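Local structure of vibralactone Cyclase (Boreostereum vibrans, 6KD0) at residues M303-P307 with K325-E329; L205-P209 with H311-M315; L97-C103 with G170-Q176; F32-R38 with K240-W244. The protein catalyses the cyclization that forms the fused bicyclic beta-lactone of vibralactone, using an alpha/beta hydrolase fold. All coordinates share one frame; numbering follows the deposited sequence.

Interactions 1, 2 and 3 all lie on the central sheet of the alpha/beta hydrolase fold. Interaction 3 pairs strands 97-101 and 171-176; interaction 2 starts from the next strand, 203-207, and its centre is about 13 Å away. Gln176 and Gln207 join the two, with NE2 of Gln176 2.9 Å from OE1 of Gln207. Interaction 1 docks helix 321-338 on outermost strand 301-307; Phe326 reaches interaction 2, its CD1 3.5 Å from CG of His314. Interaction 2 holds His311, probably of a Ser-His-Asp triad with Ser177 and Asp281, and interaction 3 ends just before Ser177. Interaction 4 lies at the surface, its nearest atoms about 7 Å from interaction 2.

Interaction 1 of 4, residues M303-P307 with K325-E329; sequences MTMYP and KFQEE
Tyr306 of strand 303-307 reaches across to helix 325-329, which runs antiparallel to it with the axes 11.0 Å apart. From CB the chain turns with CG anti to the carbonyl carbon (chi1 -79°), which sends the ring toward the helix. CG and CD1 meet Phe326 first, and CE1 lies 3.6 Å from CD2 of Phe326. That CD2 sits over the centre of the tyrosine ring, so the pair is edge-to-face, the edge of Phe326 on the face of Tyr306, with the planes 55° apart. Further out, CZ comes near CA of Phe326 and OE2 of Glu329. At the tip, OH passes close to the helix backbone, 3.3 Å from CA of Phe326, and gives a weak hydrogen bond to OE2 of Glu329 at 2.8 Å.

The other oxygen of that carboxylate belongs to Thr304, two residues earlier on the same side of the strand. Thr304 OG1 donates to Glu329 OE1 at 2.9 Å, arriving from well above the carboxylate plane, while its CG2 lies against the same carboxylate. Beyond the contact, Phe326 also packs on Met276 of the neighbouring strand.

Two neutral hydroxyls thus serve one carboxylate, an oxygen each. They would help to hold its rotation and probably ease its negative charge, while the aromatic pair supplies the apolar part of the joint.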
loop_
_atom_site.group_PDB
_atom_site.type_symbol
_atom_site.label_atom_id
_atom_site.label_comp_id
_atom_site.label_asym_id
_atom_site.label_seq_id
_atom_site.Cartn_x
_atom_site.Cartn_y
_atom_site.Cartn_z
ATOM N N MET A 303 -2.283 -12.169 -8.663
ATOM C CA MET A 303 -0.993 -11.514 -8.783
ATOM C C MET A 303 -0.969 -10.800 -10.127
ATOM O O MET A 303 -1.501 -11.317 -11.113
ATOM C CB MET A 303 0.127 -12.554 -8.689
ATOM C CG MET A 303 1.441 -12.208 -9.361
ATOM S SD MET A 303 2.360 -10.993 -8.412
ATOM C CE MET A 303 2.400 -11.795 -6.808
ATOM N N THR A 304 -0.405 -9.597 -10.153
ATOM C CA THR A 304 -0.151 -8.868 -11.390
ATOM C C THR A 304 1.279 -8.379 -11.352
ATOM O O THR A 304 1.657 -7.683 -10.403
ATOM C CB THR A 304 -1.084 -7.670 -11.563
ATOM O OG1 THR A 304 -2.442 -8.110 -11.501
ATOM C CG2 THR A 304 -0.814 -7.022 -12.907
ATOM N N MET A 305 2.059 -8.720 -12.377
ATOM C CA MET A 305 3.460 -8.330 -12.470
ATOM C C MET A 305 3.657 -7.295 -13.579
ATOM O O MET A 305 3.181 -7.483 -14.707
ATOM C CB MET A 305 4.344 -9.561 -12.715
ATOM C CG MET A 305 5.797 -9.225 -13.048
ATOM S SD MET A 305 6.718 -8.446 -11.679
ATOM C CE MET A 305 6.765 -9.788 -10.472
ATOM N N TYR A 306 4.355 -6.201 -13.263
ATOM C CA TYR A 306 4.759 -5.199 -14.246
ATOM C C TYR A 306 6.253 -5.326 -14.503
ATOM O O TYR A 306 7.071 -4.750 -13.768
ATOM C CB TYR A 306 4.399 -3.786 -13.772
ATOM C CG TYR A 306 2.941 -3.475 -13.994
ATOM C CD1 TYR A 306 1.958 -4.078 -13.222
ATOM C CD2 TYR A 306 2.545 -2.611 -15.012
ATOM C CE1 TYR A 306 0.624 -3.814 -13.444
ATOM C CE2 TYR A 306 1.206 -2.337 -15.238
ATOM C CZ TYR A 306 0.256 -2.936 -14.450
ATOM O OH TYR A 306 -1.080 -2.678 -14.669
ATOM N N PRO A 307 6.667 -6.079 -15.525
ATOM C CA PRO A 307 8.103 -6.247 -15.773
ATOM C C PRO A 307 8.750 -4.962 -16.265
ATOM O O PRO A 307 8.114 -4.110 -16.889
ATOM C CB PRO A 307 8.170 -7.345 -16.844
ATOM C CG PRO A 307 6.795 -7.535 -17.355
ATOM C CD PRO A 307 5.823 -6.899 -16.411
ATOM N N LYS A 325 -2.107 2.540 -16.698
ATOM C CA LYS A 325 -2.660 1.189 -16.692
ATOM C C LYS A 325 -2.499 0.556 -15.317
ATOM O O LYS A 325 -3.398 -0.146 -14.837
ATOM C CB LYS A 325 -1.993 0.338 -17.771
ATOM C CG LYS A 325 -2.659 -1.010 -17.962
ATOM C CD LYS A 325 -2.131 -1.736 -19.194
ATOM C CE LYS A 325 -2.631 -3.184 -19.257
ATOM N NZ LYS A 325 -1.497 -4.157 -19.172
ATOM N N PHE A 326 -1.357 0.805 -14.673
ATOM C CA PHE A 326 -1.150 0.347 -13.301
ATOM C C PHE A 326 -2.245 0.872 -12.369
ATOM O O PHE A 326 -2.805 0.123 -11.557
ATOM C CB PHE A 326 0.243 0.779 -12.819
ATOM C CG PHE A 326 0.684 0.116 -11.521
ATOM C CD1 PHE A 326 0.211 0.560 -10.291
ATOM C CD2 PHE A 326 1.583 -0.941 -11.542
ATOM C CE1 PHE A 326 0.623 -0.058 -9.090
ATOM C CE2 PHE A 326 2.002 -1.557 -10.359
ATOM C CZ PHE A 326 1.521 -1.112 -9.140
ATOM N N GLN A 327 -2.576 2.159 -12.473
ATOM C CA GLN A 327 -3.637 2.673 -11.601
ATOM C C GLN A 327 -4.997 2.080 -11.969
ATOM O O GLN A 327 -5.803 1.756 -11.080
ATOM C CB GLN A 327 -3.694 4.197 -11.619
ATOM C CG GLN A 327 -4.693 4.762 -10.605
ATOM C CD GLN A 327 -4.322 4.458 -9.151
ATOM O OE1 GLN A 327 -3.190 4.067 -8.845
ATOM N NE2 GLN A 327 -5.270 4.657 -8.251
ATOM N N GLU A 328 -5.256 1.901 -13.271
ATOM C CA GLU A 328 -6.512 1.291 -13.709
ATOM C C GLU A 328 -6.643 -0.134 -13.190
ATOM O O GLU A 328 -7.725 -0.552 -12.768
ATOM C CB GLU A 328 -6.608 1.303 -15.235
ATOM C CG GLU A 328 -6.821 2.684 -15.844
ATOM C CD GLU A 328 -6.569 2.695 -17.355
ATOM O OE1 GLU A 328 -6.485 1.594 -17.950
ATOM O OE2 GLU A 328 -6.450 3.796 -17.942
ATOM N N GLU A 329 -5.549 -0.895 -13.211
ATOM C CA GLU A 329 -5.583 -2.262 -12.704
ATOM C C GLU A 329 -5.664 -2.301 -11.178
ATOM O O GLU A 329 -6.247 -3.241 -10.619
ATOM C CB GLU A 329 -4.370 -3.037 -13.201
ATOM C CG GLU A 329 -4.373 -4.500 -12.747
ATOM C CD GLU A 329 -3.609 -5.413 -13.691
ATOM O OE1 GLU A 329 -3.826 -6.649 -13.627
ATOM O OE2 GLU A 329 -2.784 -4.893 -14.484
#

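Interaction 2 of 4, residues L205-P209 with H311-M315; sequences LVQYP and HAFHM
Tyr208 and His311 make the aromatic pair of this contact. The tyrosine brings its edge to the histidine face, CD1 lying 3.2 Å from CE1 of His311, with the planes at 60°. CG of Tyr208 lies between the backbone N and the carbonyl carbon (chi1 42°), which sets the ring against both His311 and Ala312. His311 CE1 also comes 3.1 Å from the backbone O of Tyr208. Asp281 engages ND1 of that imidazole and Ser177 its NE2, the pattern of a Ser-His-Asp triad. A leucine in place of Tyr208 would probably open a gap beside His311 and leave its imidazole freer to shift.

Over one face of the tyrosine ring lies the backbone N of Ala312, offset toward the rim; Ala312 CB packs further out, 4.0 Å from CZ of Tyr208.

On the polar side, Tyr208 OH meets the edge of the His314 ring, 3.1 Å from CE1. Water 1 joins His314 NE2, at 2.9 Å, to Gln207 NE2; OE1 of that amide accepts from Gln176 NE2.

The contact lies where strand 203-207 ends and helix 313-316 begins. It touches strand 171-176 through Gln176, and helix 321-338 through Phe326.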
loop_
_atom_site.group_PDB
_atom_site.type_symbol
_atom_site.label_atom_id
_atom_site.label_comp_id
_atom_site.label_asym_id
_atom_site.label_seq_id
_atom_site.Cartn_x
_atom_site.Cartn_y
_atom_site.Cartn_z
ATOM N N LEU A 205 -5.721 -5.401 -0.897
ATOM C CA LEU A 205 -4.903 -5.085 -2.060
ATOM C C LEU A 205 -3.590 -4.509 -1.570
ATOM O O LEU A 205 -3.594 -3.620 -0.713
ATOM C CB LEU A 205 -5.599 -4.073 -2.978
ATOM C CG LEU A 205 -4.893 -3.774 -4.308
ATOM C CD1 LEU A 205 -5.928 -3.479 -5.385
ATOM C CD2 LEU A 205 -3.914 -2.607 -4.192
ATOM N N VAL A 206 -2.470 -4.994 -2.109
ATOM C CA VAL A 206 -1.193 -4.365 -1.784
ATOM C C VAL A 206 -0.373 -4.174 -3.051
ATOM O O VAL A 206 -0.487 -4.929 -4.025
ATOM C CB VAL A 206 -0.384 -5.150 -0.716
ATOM C CG1 VAL A 206 -1.161 -5.232 0.589
ATOM C CG2 VAL A 206 -0.033 -6.526 -1.217
ATOM N N GLN A 207 0.464 -3.145 -3.035
ATOM C CA GLN A 207 1.366 -2.865 -4.143
ATOM C C GLN A 207 2.790 -2.914 -3.615
ATOM O O GLN A 207 3.143 -2.133 -2.726
ATOM C CB GLN A 207 1.071 -1.497 -4.770
ATOM C CG GLN A 207 -0.398 -1.256 -5.117
ATOM C CD GLN A 207 -0.710 0.210 -5.399
ATOM O OE1 GLN A 207 -0.227 1.102 -4.700
ATOM N NE2 GLN A 207 -1.538 0.466 -6.413
ATOM N N TYR A 208 3.598 -3.824 -4.170
ATOM C CA TYR A 208 5.040 -3.965 -3.955
ATOM C C TYR A 208 5.482 -3.674 -2.518
ATOM O O TYR A 208 6.345 -2.818 -2.316
ATOM C CB TYR A 208 5.801 -3.074 -4.969
ATOM C CG TYR A 208 5.254 -1.666 -5.240
ATOM C CD1 TYR A 208 5.517 -0.612 -4.378
ATOM C CD2 TYR A 208 4.491 -1.385 -6.383
ATOM C CE1 TYR A 208 5.037 0.670 -4.615
ATOM C CE2 TYR A 208 3.995 -0.100 -6.623
ATOM C CZ TYR A 208 4.278 0.922 -5.740
ATOM O OH TYR A 208 3.805 2.211 -5.936
ATOM N N PRO A 209 4.952 -4.373 -1.507
ATOM C CA PRO A 209 5.333 -4.090 -0.085
ATOM C C PRO A 209 6.631 -4.770 0.310
ATOM O O PRO A 209 6.956 -5.848 -0.209
ATOM C CB PRO A 209 4.162 -4.694 0.712
ATOM C CG PRO A 209 3.749 -5.884 -0.152
ATOM C CD PRO A 209 3.846 -5.353 -1.582
ATOM N N HIS A 311 10.048 0.223 -8.582
ATOM C CA HIS A 311 9.217 0.487 -7.412
ATOM C C HIS A 311 8.568 1.863 -7.477
ATOM O O HIS A 311 9.257 2.887 -7.559
ATOM C CB HIS A 311 10.110 0.376 -6.178
ATOM C CG HIS A 311 9.376 0.283 -4.876
ATOM N ND1 HIS A 311 9.013 -0.922 -4.315
ATOM C CD2 HIS A 311 9.013 1.238 -3.991
ATOM C CE1 HIS A 311 8.442 -0.705 -3.143
ATOM N NE2 HIS A 311 8.428 0.598 -2.925
ATOM N N ALA A 312 7.236 1.884 -7.452
ATOM C CA ALA A 312 6.453 3.117 -7.389
ATOM C C ALA A 312 6.602 3.985 -8.627
ATOM O O ALA A 312 6.445 5.211 -8.535
ATOM C CB ALA A 312 6.817 3.959 -6.163
ATOM N N PHE A 313 6.924 3.380 -9.779
ATOM C CA PHE A 313 7.059 4.161 -11.006
ATOM C C PHE A 313 5.759 4.864 -11.368
ATOM O O PHE A 313 5.791 5.908 -12.024
ATOM C CB PHE A 313 7.499 3.272 -12.163
ATOM C CG PHE A 313 6.351 2.585 -12.845
ATOM C CD1 PHE A 313 5.795 1.437 -12.301
ATOM C CD2 PHE A 313 5.810 3.105 -14.012
ATOM C CE1 PHE A 313 4.720 0.808 -12.925
ATOM C CE2 PHE A 313 4.738 2.487 -14.628
ATOM C CZ PHE A 313 4.194 1.341 -14.084
ATOM N N HIS A 314 4.603 4.310 -10.962
ATOM C CA HIS A 314 3.336 4.942 -11.315
ATOM C C HIS A 314 3.042 6.185 -10.489
ATOM O O HIS A 314 2.209 6.991 -10.902
ATOM C CB HIS A 314 2.180 3.929 -11.228
ATOM C CG HIS A 314 1.584 3.758 -9.864
ATOM N ND1 HIS A 314 2.251 3.145 -8.826
ATOM C CD2 HIS A 314 0.354 4.065 -9.389
ATOM C CE1 HIS A 314 1.468 3.108 -7.764
ATOM N NE2 HIS A 314 0.312 3.661 -8.078
ATOM N N MET A 315 3.704 6.372 -9.347
ATOM C CA MET A 315 3.536 7.583 -8.550
ATOM C C MET A 315 4.443 8.700 -9.018
ATOM O O MET A 315 4.116 9.881 -8.853
ATOM C CB MET A 315 3.834 7.309 -7.074
ATOM C CG MET A 315 2.916 6.282 -6.430
ATOM S SD MET A 315 1.187 6.785 -6.384
ATOM C CE MET A 315 1.272 8.113 -5.179
HETATM O O HOH W 1 -2.038 3.691 -6.387
#

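Interaction 3 of 4, residues L97-C103 with G170-Q176; sequences LLYWVHC and GFVIAGQ
Leu97 and Phe171 stand side by side on one face of two parallel strands, CD1 of the leucine 3.4 Å from CE1 of the phenylalanine. Next, Tyr99 lies beside Ile173, CD2 of Tyr99 3.9 Å from CD1 of Ile173. Val101 follows, opposite Gly175, which lacks a side chain. Helix 144-158 packs on this face, touching Phe171, Tyr99 and Val101.

Larger and smaller side chains match on the other face. Leu98 leans CD1 over toward Val172 CG1 and Ala174 CB. The small Ala174 leaves the hollow that Trp100 fills: CG anti to the backbone N (chi1 172°) swings the indole over it, and CE3 comes 3.7 Å from Ala174 CB. CZ2 rests 3.9 Å from Gln176 CB. Met334 of helix 321-338 packs on Trp100. With an alanine in place of Trp100, Ala174 and Gln176 would probably lose this cover, leaving a gap beneath that helix.

Six backbone hydrogen bonds alternate between the strands, from Leu97 N to Gly170 O through to Gln176 N to Val101 O. These are central strands of the alpha/beta hydrolase sheet, and 171-176 leads into the probable nucleophile elbow at Ser177.

Past the last bridge, Cys103 CB tucks against the extended Gln176 side chain. Water 2 closes that end, accepting from Cys103 N at 2.9 Å and donating to Gln176 OE1 at 2.8 Å, while NE2 of Gln176 is hydrogen-bonded to Gln207 OE1.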
loop_
_atom_site.group_PDB
_atom_site.type_symbol
_atom_site.label_atom_id
_atom_site.label_comp_id
_atom_site.label_asym_id
_atom_site.label_seq_id
_atom_site.Cartn_x
_atom_site.Cartn_y
_atom_site.Cartn_z
ATOM N N LEU A 97 -16.586 0.051 2.305
ATOM C CA LEU A 97 -15.544 0.761 3.047
ATOM C C LEU A 97 -14.177 0.360 2.504
ATOM O O LEU A 97 -13.837 -0.825 2.513
ATOM C CB LEU A 97 -15.629 0.408 4.537
ATOM C CG LEU A 97 -15.281 1.433 5.617
ATOM C CD1 LEU A 97 -14.749 0.765 6.890
ATOM C CD2 LEU A 97 -14.346 2.491 5.127
ATOM N N LEU A 98 -13.398 1.336 2.045
ATOM C CA LEU A 98 -12.022 1.120 1.613
ATOM C C LEU A 98 -11.078 1.845 2.569
ATOM O O LEU A 98 -11.187 3.061 2.741
ATOM C CB LEU A 98 -11.807 1.637 0.189
ATOM C CG LEU A 98 -10.353 1.633 -0.299
ATOM C CD1 LEU A 98 -9.844 0.211 -0.533
ATOM C CD2 LEU A 98 -10.208 2.481 -1.561
ATOM N N TYR A 99 -10.143 1.115 3.169
ATOM C CA TYR A 99 -9.190 1.696 4.119
ATOM C C TYR A 99 -7.812 1.653 3.466
ATOM O O TYR A 99 -7.286 0.567 3.215
ATOM C CB TYR A 99 -9.215 0.923 5.434
ATOM C CG TYR A 99 -8.340 1.489 6.519
ATOM C CD1 TYR A 99 -8.815 2.517 7.329
ATOM C CD2 TYR A 99 -7.075 0.967 6.772
ATOM C CE1 TYR A 99 -8.053 3.048 8.339
ATOM C CE2 TYR A 99 -6.286 1.502 7.791
ATOM C CZ TYR A 99 -6.800 2.539 8.576
ATOM O OH TYR A 99 -6.067 3.077 9.605
ATOM N N TRP A 100 -7.239 2.824 3.193
ATOM C CA TRP A 100 -6.054 2.961 2.353
ATOM C C TRP A 100 -4.860 3.401 3.190
ATOM O O TRP A 100 -4.964 4.358 3.975
ATOM C CB TRP A 100 -6.317 3.964 1.216
ATOM C CG TRP A 100 -5.078 4.275 0.467
ATOM C CD1 TRP A 100 -4.154 5.246 0.772
ATOM C CD2 TRP A 100 -4.561 3.570 -0.669
ATOM N NE1 TRP A 100 -3.114 5.199 -0.126
ATOM C CE2 TRP A 100 -3.342 4.187 -1.023
ATOM C CE3 TRP A 100 -5.024 2.495 -1.440
ATOM C CZ2 TRP A 100 -2.576 3.759 -2.109
ATOM C CZ3 TRP A 100 -4.252 2.068 -2.517
ATOM C CH2 TRP A 100 -3.041 2.702 -2.835
ATOM N N VAL A 101 -3.725 2.713 3.022
ATOM C CA VAL A 101 -2.501 2.997 3.773
ATOM C C VAL A 101 -1.414 3.459 2.806
ATOM O O VAL A 101 -0.893 2.666 1.997
ATOM C CB VAL A 101 -2.026 1.784 4.575
ATOM C CG1 VAL A 101 -0.975 2.227 5.612
ATOM C CG2 VAL A 101 -3.209 1.107 5.228
ATOM N N HIS A 102 -0.997 4.718 2.965
ATOM C CA HIS A 102 -0.074 5.360 2.036
ATOM C C HIS A 102 1.358 4.832 2.176
ATOM O O HIS A 102 1.739 4.202 3.172
ATOM C CB HIS A 102 -0.101 6.887 2.245
ATOM C CG HIS A 102 0.591 7.332 3.495
ATOM N ND1 HIS A 102 1.964 7.361 3.616
ATOM C CD2 HIS A 102 0.100 7.778 4.676
ATOM C CE1 HIS A 102 2.290 7.779 4.829
ATOM N NE2 HIS A 102 1.175 8.042 5.491
ATOM N N CYS A 103 2.170 5.157 1.175
ATOM C CA CYS A 103 3.545 4.698 1.061
ATOM C C CYS A 103 4.505 5.630 1.796
ATOM O O CYS A 103 4.112 6.626 2.426
ATOM C CB CYS A 103 3.954 4.614 -0.404
ATOM S SG CYS A 103 4.368 6.254 -1.101
ATOM N N GLY A 170 -18.870 -4.441 2.341
ATOM C CA GLY A 170 -17.552 -4.599 1.768
ATOM C C GLY A 170 -16.587 -3.816 2.618
ATOM O O GLY A 170 -16.893 -2.691 3.021
ATOM N N PHE A 171 -15.424 -4.403 2.895
ATOM C CA PHE A 171 -14.450 -3.809 3.804
ATOM C C PHE A 171 -13.078 -4.258 3.295
ATOM O O PHE A 171 -12.605 -5.342 3.630
ATOM C CB PHE A 171 -14.724 -4.238 5.243
ATOM C CG PHE A 171 -13.913 -3.506 6.275
ATOM C CD1 PHE A 171 -13.190 -2.372 5.952
ATOM C CD2 PHE A 171 -13.885 -3.962 7.590
ATOM C CE1 PHE A 171 -12.443 -1.719 6.927
ATOM C CE2 PHE A 171 -13.148 -3.316 8.556
ATOM C CZ PHE A 171 -12.427 -2.192 8.224
ATOM N N VAL A 172 -12.470 -3.422 2.455
ATOM C CA VAL A 172 -11.227 -3.748 1.764
ATOM C C VAL A 172 -10.102 -2.907 2.350
ATOM O O VAL A 172 -10.220 -1.678 2.442
ATOM C CB VAL A 172 -11.355 -3.512 0.245
ATOM C CG1 VAL A 172 -9.995 -3.677 -0.438
ATOM C CG2 VAL A 172 -12.370 -4.476 -0.345
ATOM N N ILE A 173 -9.001 -3.551 2.722
ATOM C CA ILE A 173 -7.817 -2.806 3.145
ATOM C C ILE A 173 -6.808 -2.832 2.011
ATOM O O ILE A 173 -6.631 -3.850 1.327
ATOM C CB ILE A 173 -7.216 -3.358 4.451
ATOM C CG1 ILE A 173 -6.107 -2.430 4.944
ATOM C CG2 ILE A 173 -6.685 -4.789 4.252
ATOM C CD1 ILE A 173 -5.700 -2.697 6.349
ATOM N N ALA A 174 -6.186 -1.691 1.766
ATOM C CA ALA A 174 -5.293 -1.558 0.633
ATOM C C ALA A 174 -4.116 -0.715 1.081
ATOM O O ALA A 174 -4.281 0.182 1.903
ATOM C CB ALA A 174 -6.012 -0.918 -0.568
ATOM N N GLY A 175 -2.930 -1.021 0.577
ATOM C CA GLY A 175 -1.765 -0.238 0.950
ATOM C C GLY A 175 -0.689 -0.292 -0.112
ATOM O O GLY A 175 -0.570 -1.268 -0.863
ATOM N N GLN A 176 0.114 0.764 -0.143
ATOM C CA GLN A 176 1.172 0.944 -1.132
ATOM C C GLN A 176 2.534 0.925 -0.446
ATOM O O GLN A 176 2.774 1.712 0.472
ATOM C CB GLN A 176 0.966 2.266 -1.870
ATOM C CG GLN A 176 1.971 2.555 -2.943
ATOM C CD GLN A 176 1.662 3.871 -3.613
ATOM O OE1 GLN A 176 2.304 4.881 -3.336
ATOM N NE2 GLN A 176 0.643 3.879 -4.464
HETATM O O HOH W 2 0.931 6.081 -1.252
#

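Interaction 4 of 4, residues F32-R38 with K240-W244; sequences FPPLEAR and KEVYW
Phe32 and Trp244 meet edge-to-face, the phenylalanine standing almost upright on the indole with the planes at 82°. Its CZ touches CD2 of Trp244 at 3.6 Å, and CE1 sits over the centre of the indole. CG of Phe32 is anti to the backbone N (chi1 -164°), which carries the ring across to helix 239-249. There the ring's other flank meets the extended chain of Lys240, CE lying 3.7 Å from Phe32 CD2, and CG of Glu241 beside CE2.

Trp244 has further neighbours on helix 35-54. Leu35 CB approaches the indole edge at CH2, and Arg38 runs past it in the opposite direction, placing CD 3.6 Å from CZ3. The contact therefore ties the start of helix 35-54, and the Pro33-Pro34 segment before it, to helix 239-249 at the protein surface.

Glu241 adds a salt bridge to this apolar patch. Arg38 NH1 gives Glu241 OE1 a hydrogen bond of 2.8 Å, nearly straight at 165° and in the guanidinium plane; NH2 adds a weak one. Arg38 NE donates to the backbone O of Pro33 at 2.8 Å, which helps fix the guanidinium with NH2 over the centre of the Phe32 ring. Glu241 OE2 accepts from Ser238 N.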
loop_
_atom_site.group_PDB
_atom_site.type_symbol
_atom_site.label_atom_id
_atom_site.label_comp_id
_atom_site.label_asym_id
_atom_site.label_seq_id
_atom_site.Cartn_x
_atom_site.Cartn_y
_atom_site.Cartn_z
ATOM N N PHE A 32 23.694 10.294 -1.582
ATOM C CA PHE A 32 22.605 9.740 -0.775
ATOM C C PHE A 32 21.873 10.891 -0.087
ATOM O O PHE A 32 22.303 11.373 0.974
ATOM C CB PHE A 32 23.106 8.713 0.237
ATOM C CG PHE A 32 22.014 7.858 0.816
ATOM C CD1 PHE A 32 21.269 8.305 1.895
ATOM C CD2 PHE A 32 21.722 6.611 0.272
ATOM C CE1 PHE A 32 20.254 7.523 2.433
ATOM C CE2 PHE A 32 20.708 5.819 0.805
ATOM C CZ PHE A 32 19.971 6.281 1.889
ATOM N N PRO A 33 20.761 11.352 -0.654
ATOM C CA PRO A 33 20.019 12.467 -0.067
ATOM C C PRO A 33 19.564 12.144 1.345
ATOM O O PRO A 33 19.135 11.013 1.621
ATOM C CB PRO A 33 18.814 12.627 -1.008
ATOM C CG PRO A 33 19.228 11.985 -2.278
ATOM C CD PRO A 33 20.175 10.887 -1.925
ATOM N N PRO A 34 19.633 13.112 2.256
ATOM C CA PRO A 34 19.193 12.887 3.639
ATOM C C PRO A 34 17.671 12.851 3.725
ATOM O O PRO A 34 16.965 13.220 2.787
ATOM C CB PRO A 34 19.757 14.093 4.394
ATOM C CG PRO A 34 19.825 15.184 3.349
ATOM C CD PRO A 34 20.061 14.506 2.021
ATOM N N LEU A 35 17.175 12.395 4.883
ATOM C CA LEU A 35 15.735 12.202 5.052
ATOM C C LEU A 35 14.948 13.476 4.762
ATOM O O LEU A 35 13.897 13.434 4.100
ATOM C CB LEU A 35 15.424 11.707 6.468
ATOM C CG LEU A 35 13.945 11.400 6.714
ATOM C CD1 LEU A 35 13.351 10.496 5.624
ATOM C CD2 LEU A 35 13.789 10.771 8.067
ATOM N N GLU A 36 15.440 14.626 5.236
ATOM C CA GLU A 36 14.700 15.869 5.021
ATOM C C GLU A 36 14.577 16.194 3.541
ATOM O O GLU A 36 13.532 16.684 3.104
ATOM C CB GLU A 36 15.344 17.034 5.766
ATOM C CG GLU A 36 16.721 17.421 5.278
ATOM C CD GLU A 36 17.837 16.765 6.084
ATOM O OE1 GLU A 36 18.971 17.305 6.042
ATOM O OE2 GLU A 36 17.583 15.715 6.741
ATOM N N ALA A 37 15.599 15.867 2.743
ATOM C CA ALA A 37 15.514 16.105 1.306
ATOM C C ALA A 37 14.526 15.153 0.641
ATOM O O ALA A 37 13.849 15.533 -0.321
ATOM C CB ALA A 37 16.893 15.987 0.660
ATOM N N ARG A 38 14.408 13.921 1.142
ATOM C CA ARG A 38 13.435 12.987 0.572
ATOM C C ARG A 38 11.998 13.402 0.904
ATOM O O ARG A 38 11.111 13.378 0.034
ATOM C CB ARG A 38 13.741 11.576 1.087
ATOM C CG ARG A 38 15.067 11.022 0.574
ATOM C CD ARG A 38 15.607 9.879 1.443
ATOM N NE ARG A 38 16.923 9.424 0.991
ATOM C CZ ARG A 38 17.131 8.560 -0.005
ATOM N NH1 ARG A 38 16.109 8.030 -0.673
ATOM N NH2 ARG A 38 18.375 8.221 -0.329
ATOM N N LYS A 240 20.662 -0.493 -0.920
ATOM C CA LYS A 240 21.146 0.401 0.121
ATOM C C LYS A 240 19.997 1.163 0.781
ATOM O O LYS A 240 19.968 1.309 2.009
ATOM C CB LYS A 240 22.168 1.366 -0.487
ATOM C CG LYS A 240 22.773 2.355 0.490
ATOM C CD LYS A 240 23.806 3.227 -0.213
ATOM C CE LYS A 240 24.445 4.203 0.767
ATOM N NZ LYS A 240 25.508 5.038 0.136
ATOM N N GLU A 241 19.046 1.651 -0.023
ATOM C CA GLU A 241 17.914 2.413 0.502
ATOM C C GLU A 241 16.979 1.519 1.307
ATOM O O GLU A 241 16.442 1.934 2.345
ATOM C CB GLU A 241 17.162 3.085 -0.652
ATOM C CG GLU A 241 17.872 4.304 -1.239
ATOM C CD GLU A 241 17.158 4.877 -2.457
ATOM O OE1 GLU A 241 16.963 6.110 -2.520
ATOM O OE2 GLU A 241 16.789 4.095 -3.351
ATOM N N VAL A 242 16.765 0.286 0.834
ATOM C CA VAL A 242 15.948 -0.672 1.575
ATOM C C VAL A 242 16.521 -0.875 2.977
ATOM O O VAL A 242 15.806 -0.779 3.995
ATOM C CB VAL A 242 15.848 -1.993 0.790
ATOM C CG1 VAL A 242 15.285 -3.108 1.676
ATOM C CG2 VAL A 242 14.963 -1.789 -0.452
ATOM N N TYR A 243 17.827 -1.153 3.048
ATOM C CA TYR A 243 18.474 -1.352 4.346
ATOM C C TYR A 243 18.394 -0.091 5.207
ATOM O O TYR A 243 18.228 -0.169 6.435
ATOM C CB TYR A 243 19.935 -1.777 4.143
ATOM C CG TYR A 243 20.106 -3.259 3.905
ATOM C CD1 TYR A 243 19.436 -3.894 2.869
ATOM C CD2 TYR A 243 20.926 -4.028 4.727
ATOM C CE1 TYR A 243 19.579 -5.261 2.641
ATOM C CE2 TYR A 243 21.082 -5.388 4.515
ATOM C CZ TYR A 243 20.409 -5.999 3.468
ATOM O OH TYR A 243 20.547 -7.353 3.246
ATOM N N TRP A 244 18.506 1.085 4.583
ATOM C CA TRP A 244 18.439 2.318 5.366
ATOM C C TRP A 244 17.047 2.517 5.970
ATOM O O TRP A 244 16.920 2.909 7.134
ATOM C CB TRP A 244 18.861 3.505 4.492
ATOM C CG TRP A 244 18.904 4.846 5.176
ATOM C CD1 TRP A 244 19.774 5.256 6.150
ATOM C CD2 TRP A 244 18.069 5.969 4.885
ATOM N NE1 TRP A 244 19.512 6.566 6.495
ATOM C CE2 TRP A 244 18.470 7.024 5.732
ATOM C CE3 TRP A 244 17.005 6.179 4.000
ATOM C CZ2 TRP A 244 17.855 8.274 5.711
ATOM C CZ3 TRP A 244 16.402 7.421 3.978
ATOM C CH2 TRP A 244 16.829 8.453 4.830
#